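Local coordinates for recombination protein uvsY (PDB 4ZWS) that promotes assembly of UvsX recombinase filaments on single-stranded DNA during phage T4 recombination and DNA synthesis, helping UvsX to displace bound gp32, at residues W35-H39 / F109-L114. Sequence-based numbering, arbitrary orientation.
Sequences WLNKH and FCSGAL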
loop_
_atom_site.group_PDB
_atom_site.type_symbol
_atom_site.label_atom_id
_atom_site.label_comp_id
_atom_site.label_asym_id
_atom_site.label_seq_id
_atom_site.Cartn_x
_atom_site.Cartn_y
_atom_site.Cartn_z
ATOM N N TRP A 35 -5.309 -24.233 -12.978
ATOM C CA TRP A 35 -4.174 -23.445 -12.508
ATOM C C TRP A 35 -4.273 -23.171 -11.011
ATOM O O TRP A 35 -3.261 -23.011 -10.340
ATOM C CB TRP A 35 -4.055 -22.140 -13.297
ATOM C CG TRP A 35 -3.483 -22.356 -14.669
ATOM C CD1 TRP A 35 -4.175 -22.561 -15.820
ATOM C CD2 TRP A 35 -2.095 -22.382 -15.026
ATOM N NE1 TRP A 35 -3.310 -22.715 -16.873
ATOM C CE2 TRP A 35 -2.025 -22.609 -16.411
ATOM C CE3 TRP A 35 -0.907 -22.234 -14.309
ATOM C CZ2 TRP A 35 -0.815 -22.694 -17.093
ATOM C CZ3 TRP A 35 0.298 -22.319 -14.992
ATOM C CH2 TRP A 35 0.331 -22.547 -16.368
ATOM N N LEU A 36 -5.487 -23.148 -10.481
ATOM C CA LEU A 36 -5.644 -23.023 -9.048
ATOM C C LEU A 36 -5.021 -24.231 -8.366
ATOM O O LEU A 36 -4.343 -24.084 -7.348
ATOM C CB LEU A 36 -7.118 -22.880 -8.686
ATOM C CG LEU A 36 -7.434 -22.499 -7.245
ATOM C CD1 LEU A 36 -6.666 -21.258 -6.824
ATOM C CD2 LEU A 36 -8.916 -22.246 -7.145
ATOM N N ASN A 37 -5.186 -25.405 -8.970
ATOM C CA ASN A 37 -4.564 -26.637 -8.470
ATOM C C ASN A 37 -3.049 -26.664 -8.572
ATOM O O ASN A 37 -2.388 -27.139 -7.653
ATOM C CB ASN A 37 -5.149 -27.845 -9.182
ATOM C CG ASN A 37 -6.562 -28.100 -8.765
ATOM O OD1 ASN A 37 -6.997 -27.587 -7.733
ATOM N ND2 ASN A 37 -7.311 -28.845 -9.578
ATOM N N LYS A 38 -2.503 -26.179 -9.683
ATOM C CA LYS A 38 -1.056 -26.069 -9.812
ATOM C C LYS A 38 -0.525 -25.256 -8.638
ATOM O O LYS A 38 0.358 -25.704 -7.915
ATOM C CB LYS A 38 -0.662 -25.407 -11.130
ATOM C CG LYS A 38 -0.770 -26.296 -12.340
ATOM C CD LYS A 38 -0.455 -25.515 -13.607
ATOM C CE LYS A 38 -0.093 -26.424 -14.773
ATOM N NZ LYS A 38 -1.146 -27.425 -15.097
ATOM N N HIS A 39 -1.121 -24.084 -8.439
ATOM C CA HIS A 39 -0.753 -23.125 -7.398
ATOM C C HIS A 39 -0.802 -23.787 -6.022
ATOM O O HIS A 39 0.111 -23.667 -5.215
ATOM C CB HIS A 39 -1.702 -21.925 -7.491
ATOM C CG HIS A 39 -1.382 -20.792 -6.566
ATOM N ND1 HIS A 39 -1.844 -20.731 -5.269
ATOM C CD2 HIS A 39 -0.684 -19.649 -6.767
ATOM C CE1 HIS A 39 -1.429 -19.611 -4.707
ATOM N NE2 HIS A 39 -0.722 -18.935 -5.594
ATOM N N PHE A 109 4.250 -17.291 -11.050
ATOM C CA PHE A 109 3.785 -17.435 -12.418
ATOM C C PHE A 109 2.328 -17.882 -12.435
ATOM O O PHE A 109 1.535 -17.371 -13.221
ATOM C CB PHE A 109 4.637 -18.421 -13.209
ATOM C CG PHE A 109 4.209 -18.543 -14.639
ATOM C CD1 PHE A 109 3.328 -19.545 -15.029
ATOM C CD2 PHE A 109 4.642 -17.622 -15.588
ATOM C CE1 PHE A 109 2.903 -19.644 -16.352
ATOM C CE2 PHE A 109 4.224 -17.718 -16.910
ATOM C CZ PHE A 109 3.354 -18.735 -17.290
ATOM N N CYS A 110 1.980 -18.822 -11.568
ATOM C CA CYS A 110 0.611 -19.312 -11.496
ATOM C C CYS A 110 -0.360 -18.240 -11.002
ATOM O O CYS A 110 -1.521 -18.224 -11.428
ATOM C CB CYS A 110 0.525 -20.531 -10.575
ATOM S SG CYS A 110 1.317 -21.993 -11.238
ATOM N N SER A 111 0.098 -17.350 -10.112
ATOM C CA SER A 111 -0.735 -16.210 -9.728
ATOM C C SER A 111 -1.055 -15.407 -10.955
ATOM O O SER A 111 -2.219 -15.089 -11.205
ATOM C CB SER A 111 -0.081 -15.316 -8.690
ATOM O OG SER A 111 -0.196 -15.892 -7.409
ATOM N N GLY A 112 -0.018 -15.126 -11.734
ATOM C CA GLY A 112 -0.173 -14.383 -12.963
ATOM C C GLY A 112 -1.091 -15.092 -13.929
ATOM O O GLY A 112 -1.915 -14.462 -14.599
ATOM N N ALA A 113 -0.965 -16.411 -13.985
ATOM C CA ALA A 113 -1.798 -17.209 -14.862
ATOM C C ALA A 113 -3.259 -17.045 -14.462
ATOM O O ALA A 113 -4.137 -16.870 -15.308
ATOM C CB ALA A 113 -1.382 -18.665 -14.815
ATOM N N LEU A 114 -3.514 -17.109 -13.164
ATOM C CA LEU A 114 -4.866 -16.940 -12.670
ATOM C C LEU A 114 -5.412 -15.566 -13.039
ATOM O O LEU A 114 -6.583 -15.438 -13.393
ATOM C CB LEU A 114 -4.907 -17.178 -11.171
ATOM C CG LEU A 114 -4.714 -18.667 -10.842
ATOM C CD1 LEU A 114 -4.483 -18.869 -9.374
ATOM C CD2 LEU A 114 -5.888 -19.510 -11.308
#
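Trp35 is the knob of a knobs-into-holes contact, its indole filling the hollow that Phe109, Cys110, Ala113 and Leu114 form on helix 91-135. This helix runs antiparallel to helix 21-64, the two segments 160° apart in direction, and together they form the long antiparallel helix pair of this subunit, one of seven in the assembly. With CG anti to the carbonyl carbon (chi1 -76°), the indole swings across into the hollow, where Ala113 CB makes a CH-pi contact over one face, 3.9 Å from the centroid of the six-membered ring. On the opposite face lies Lys38 CD, also toward the rim, so the indole has a methyl on one side and a lysine methylene on the other. Cys110 comes in at the edge: its SG lies near the ring plane, 3.8 Å from Trp35 CE3, a sulfur-aromatic contact. At the far corner Trp35 CH2 meets the edge of the Phe109 ring. Helix 3-14 packs against the indole, with Leu10 on Trp35 and Asp13 accepting a hydrogen bond from the indole NE1, while Glu9 holds Lys38 in a salt bridge. On the other flank, His39 lies beside Cys110 and meets the ring of Phe133 of a neighbouring subunit edge-to-face. Leu114 fills the notch between Trp35 and Leu36, its CD2 reaching 3.8 Å from Trp35 CB and its CD1 4.1 Å from Leu36 CD1.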